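Local coordinates for protein phosphoserine aminotransferase (Bacillus alcalophilus, PDB 1W23) that catalyses the reversible, pyridoxal-phosphate-dependent amino transfer between phosphoserine and 2-oxoglutarate in serine biosynthesis, working as a homodimer, at residues L107-A110 and K111-G114; S121-A124 and N125-S129. All blocks are in the same frame, centred on the assembly; numbering follows the deposited sequence.

Interaction 1 of 2, residues L107-A110 and K111-G114; sequences LKEA and KLLG
The carbonyl oxygen of Ala-110 is gripped by two backbone amides as helix 101-111 runs out: Leu-113 N at 2.9 Å and Gly-114 N at 3.0 Å. The two donors divide the oxygen between them. Gly-114 N lies almost in line with the carbonyl bond (C=O...N 171°), whereas Leu-113 N comes in from above the carbonyl plane; its three-residue bond, added to the four-residue one from Gly-114 N, marks the turn tightening. One turn back, Lys-111 N still makes a regular helical bond to Leu-107 O, and the bond from Leu-112 N to Glu-109 O (3.3 Å) is weak. With its CG anti to the carbonyl carbon (chi1 -75°) and the chain extended from there, Lys-111 runs back beside Leu-107, where its CE lies 4.2 Å from Leu-107 CG. On another side of the helix, Glu-109 and Leu-112, the latter in one of its two conformers, point the same way, side by side, and OE1 of Glu-109 rests 3.7 Å from CD1 of Leu-112. Glu-109 OE2 is hydrogen-bonded to Thr-222 of the second subunit, and Val-220 of that subunit packs on Leu-112. Leu-113 turns onto helix 75-87, touching Thr-81, Pro-84 and Met-85, while Leu-107 and Ala-110 meet strands 93-98 and 115-121. This is a helix C-terminus, running through Gly-114 into an edge strand of the large-domain sheet of a fold-type I aminotransferase.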
loop_
_atom_site.group_PDB
_atom_site.type_symbol
_atom_site.label_atom_id
_atom_site.label_comp_id
_atom_site.label_asym_id
_atom_site.label_seq_id
_atom_site.Cartn_x
_atom_site.Cartn_y
_atom_site.Cartn_z
ATOM N N LEU A 107 -17.204 -6.675 -12.021
ATOM C CA LEU A 107 -17.608 -7.139 -13.364
ATOM C C LEU A 107 -16.937 -6.314 -14.420
ATOM O O LEU A 107 -16.461 -6.865 -15.436
ATOM C CB LEU A 107 -19.127 -7.104 -13.456
ATOM C CG LEU A 107 -19.703 -7.341 -14.842
ATOM C CD1 LEU A 107 -19.386 -8.716 -15.381
ATOM C CD2 LEU A 107 -21.209 -7.131 -14.852
ATOM N N LYS A 108 -16.939 -5.001 -14.261
ATOM C CA LYS A 108 -16.405 -4.065 -15.260
ATOM C C LYS A 108 -14.972 -4.436 -15.612
ATOM O O LYS A 108 -14.560 -4.408 -16.775
ATOM C CB LYS A 108 -16.524 -2.634 -14.778
ATOM C CG LYS A 108 -15.854 -1.580 -15.608
ATOM C CD LYS A 108 -15.914 -0.198 -14.968
ATOM C CE LYS A 108 -15.073 0.884 -15.615
ATOM N NZ LYS A 108 -15.381 1.106 -17.057
ATOM N N GLU A 109 -14.142 -4.750 -14.590
ATOM C CA GLU A 109 -12.745 -5.042 -14.873
ATOM C C GLU A 109 -12.589 -6.354 -15.604
ATOM O O GLU A 109 -11.705 -6.486 -16.470
ATOM C CB GLU A 109 -11.921 -5.022 -13.585
ATOM C CG GLU A 109 -11.873 -3.674 -12.929
ATOM C CD GLU A 109 -11.456 -2.559 -13.863
ATOM O OE1 GLU A 109 -10.390 -2.698 -14.526
ATOM O OE2 GLU A 109 -12.191 -1.541 -13.912
ATOM N N ALA A 110 -13.397 -7.354 -15.294
ATOM C CA ALA A 110 -13.339 -8.599 -16.036
ATOM C C ALA A 110 -13.732 -8.431 -17.482
ATOM O O ALA A 110 -13.133 -9.074 -18.367
ATOM C CB ALA A 110 -14.183 -9.677 -15.355
ATOM N N LYS A 111 -14.683 -7.560 -17.799
ATOM C CA LYS A 111 -15.145 -7.330 -19.161
ATOM C C LYS A 111 -14.028 -6.804 -20.014
ATOM O O LYS A 111 -14.012 -7.074 -21.245
ATOM C CB LYS A 111 -16.243 -6.285 -19.182
ATOM C CG LYS A 111 -17.557 -6.738 -18.701
ATOM C CD LYS A 111 -18.663 -5.795 -19.209
ATOM C CE LYS A 111 -20.004 -6.324 -18.921
ATOM N NZ LYS A 111 -21.229 -5.539 -18.768
ATOM N N LEU A 112 -13.057 -6.090 -19.452
ATOM C CA LEU A 112 -11.918 -5.643 -20.216
ATOM C C LEU A 112 -10.989 -6.777 -20.636
ATOM O O LEU A 112 -10.194 -6.635 -21.600
ATOM C CB LEU A 112 -11.080 -4.595 -19.416
ATOM C CG LEU A 112 -11.800 -3.284 -19.081
ATOM C CD1 LEU A 112 -11.026 -2.297 -18.165
ATOM C CD2 LEU A 112 -12.225 -2.603 -20.399
ATOM N N LEU A 113 -11.063 -7.885 -19.957
ATOM C CA LEU A 113 -10.086 -8.950 -20.159
ATOM C C LEU A 113 -10.634 -10.212 -20.792
ATOM O O LEU A 113 -9.902 -11.084 -21.264
ATOM C CB LEU A 113 -9.466 -9.286 -18.813
ATOM C CG LEU A 113 -8.681 -8.105 -18.218
ATOM C CD1 LEU A 113 -8.300 -8.455 -16.786
ATOM C CD2 LEU A 113 -7.454 -7.742 -19.054
ATOM N N GLY A 114 -11.939 -10.412 -20.810
ATOM C CA GLY A 114 -12.482 -11.620 -21.426
ATOM C C GLY A 114 -13.991 -11.642 -21.332
ATOM O O GLY A 114 -14.623 -10.622 -21.042
#

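Interaction 2 of 2, residues S121-A124 and N125-S129; sequences STKA and NSYQS
Over one face of the Tyr-127 ring lies Lys-123 CA, 3.6 Å from the ring centroid and 20° off its normal, in a CH-pi contact. Lys-123 CB continues the contact past the rim, 3.4 Å from Tyr-127 OH. At the ring edge, near its plane, Thr-122 OG1 sits 3.5 Å from Tyr-127 CD2. Thr-122 OG1 donates to Ser-129 O at 2.8 Å, in the carbonyl plane; its place between the backbone N and the carbonyl carbon (chi1 54°) turns it toward this acceptor, leaving CG2 beside Ser-129 OG. In the backbone of the turn, Thr-122 O accepts from Tyr-127 N (2.9 Å) and Asn-125 N, which reach it from opposite faces of its plane, while Ser-126 N closes the next three-residue turn on Lys-123 O. Farther out, Ser-121 OG receives Lys-123 N in an ST turn, Gln-128 NE2 bonds to Asn-125 O, and a water joins Ala-124 O to Ser-126 OG. Glu-104 forms a salt bridge with Lys-123 NZ in the modelled conformer and is hydrogen-bonded to Tyr-127 OH; Tyr-154 meets the tyrosine ring. Replacing Tyr-127 with an alanine would probably uncover Lys-123 CA and leave Glu-104 without its phenol partner. With one carboxylate tied to both ammonium and phenol, the lysine's charge is likely to be partly neutralised, and the ring is held at its hydroxyl as well as across its face.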
loop_
_atom_site.group_PDB
_atom_site.type_symbol
_atom_site.label_atom_id
_atom_site.label_comp_id
_atom_site.label_asym_id
_atom_site.label_seq_id
_atom_site.Cartn_x
_atom_site.Cartn_y
_atom_site.Cartn_z
ATOM N N SER A 121 -28.865 -11.177 -10.391
ATOM C CA SER A 121 -28.761 -9.772 -10.133
ATOM C C SER A 121 -30.020 -9.242 -9.473
ATOM O O SER A 121 -31.117 -9.659 -9.850
ATOM C CB SER A 121 -28.580 -9.002 -11.442
ATOM O OG SER A 121 -28.522 -7.616 -11.197
ATOM N N THR A 122 -29.850 -8.331 -8.540
ATOM C CA THR A 122 -30.980 -7.575 -7.996
ATOM C C THR A 122 -30.924 -6.080 -8.332
ATOM O O THR A 122 -31.565 -5.245 -7.703
ATOM C CB THR A 122 -31.151 -7.830 -6.467
ATOM O OG1 THR A 122 -29.913 -7.553 -5.819
ATOM C CG2 THR A 122 -31.552 -9.284 -6.190
ATOM N N LYS A 123 -30.179 -5.762 -9.422
ATOM C CA LYS A 123 -30.027 -4.416 -9.861
ATOM C C LYS A 123 -31.350 -3.701 -10.178
ATOM O O LYS A 123 -31.540 -2.514 -9.863
ATOM C CB LYS A 123 -29.119 -4.393 -11.105
ATOM C CG LYS A 123 -28.752 -3.017 -11.644
ATOM C CD LYS A 123 -27.861 -3.128 -12.886
ATOM C CE LYS A 123 -27.645 -1.752 -13.486
ATOM N NZ LYS A 123 -26.931 -0.835 -12.560
ATOM N N ALA A 124 -32.252 -4.422 -10.824
ATOM C CA ALA A 124 -33.479 -3.823 -11.283
ATOM C C ALA A 124 -34.312 -3.311 -10.124
ATOM O O ALA A 124 -35.070 -2.366 -10.311
ATOM C CB ALA A 124 -34.293 -4.784 -12.147
ATOM N N ASN A 125 -34.152 -3.917 -8.960
ATOM C CA ASN A 125 -34.856 -3.504 -7.761
ATOM C C ASN A 125 -33.962 -2.744 -6.803
ATOM O O ASN A 125 -34.249 -2.667 -5.608
ATOM C CB ASN A 125 -35.361 -4.787 -7.089
ATOM C CG ASN A 125 -36.609 -4.530 -6.316
ATOM O OD1 ASN A 125 -36.671 -5.071 -5.195
ATOM N ND2 ASN A 125 -37.480 -3.781 -6.957
ATOM N N SER A 126 -32.931 -2.110 -7.326
ATOM C CA SER A 126 -32.048 -1.270 -6.550
ATOM C C SER A 126 -31.370 -2.031 -5.438
ATOM O O SER A 126 -31.109 -1.466 -4.368
ATOM C CB SER A 126 -32.749 0.009 -5.986
ATOM O OG SER A 126 -33.277 0.749 -7.125
ATOM N N TYR A 127 -31.049 -3.282 -5.676
ATOM C CA TYR A 127 -30.157 -4.011 -4.764
ATOM C C TYR A 127 -30.675 -4.025 -3.318
ATOM O O TYR A 127 -29.941 -3.749 -2.370
ATOM C CB TYR A 127 -28.745 -3.460 -4.870
ATOM C CG TYR A 127 -28.053 -3.646 -6.211
ATOM C CD1 TYR A 127 -27.496 -2.569 -6.903
ATOM C CD2 TYR A 127 -27.906 -4.911 -6.776
ATOM C CE1 TYR A 127 -26.844 -2.716 -8.111
ATOM C CE2 TYR A 127 -27.211 -5.088 -7.975
ATOM C CZ TYR A 127 -26.683 -3.981 -8.647
ATOM O OH TYR A 127 -26.018 -4.221 -9.820
ATOM N N GLN A 128 -31.956 -4.377 -3.171
ATOM C CA GLN A 128 -32.548 -4.486 -1.830
ATOM C C GLN A 128 -32.337 -5.843 -1.216
ATOM O O GLN A 128 -32.654 -6.040 -0.031
ATOM C CB GLN A 128 -34.049 -4.200 -1.875
ATOM C CG GLN A 128 -34.373 -2.784 -2.273
ATOM C CD GLN A 128 -35.867 -2.549 -2.441
ATOM O OE1 GLN A 128 -36.621 -2.717 -1.490
ATOM N NE2 GLN A 128 -36.288 -2.101 -3.588
ATOM N N SER A 129 -31.852 -6.841 -1.945
ATOM C CA SER A 129 -31.752 -8.220 -1.463
ATOM C C SER A 129 -30.649 -8.986 -2.178
ATOM O O SER A 129 -30.139 -8.617 -3.222
ATOM C CB SER A 129 -33.080 -8.947 -1.677
ATOM O OG SER A 129 -33.369 -9.178 -3.031
HETATM O O HOH W 1 -35.497 -0.156 -8.473
#

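How the interactions relate
Followed from the N terminus, the two contacts come in series, neither nesting in nor crossing the other. Interaction 1 closes the turn that ends helix 101-111 and hands the chain to strand 115-121, the outermost strand at one side of the main sheet. Interaction 2 opens at the far end of that strand and folds back the start of the long loop leading to strand 142-148. Their centres are 21 Å apart and their nearest atoms about 8 Å, so they do not touch. Glu-104 on helix 101-111 binds residues of 121-129, so one helix serves both, while 107-114 also reaches the second subunit.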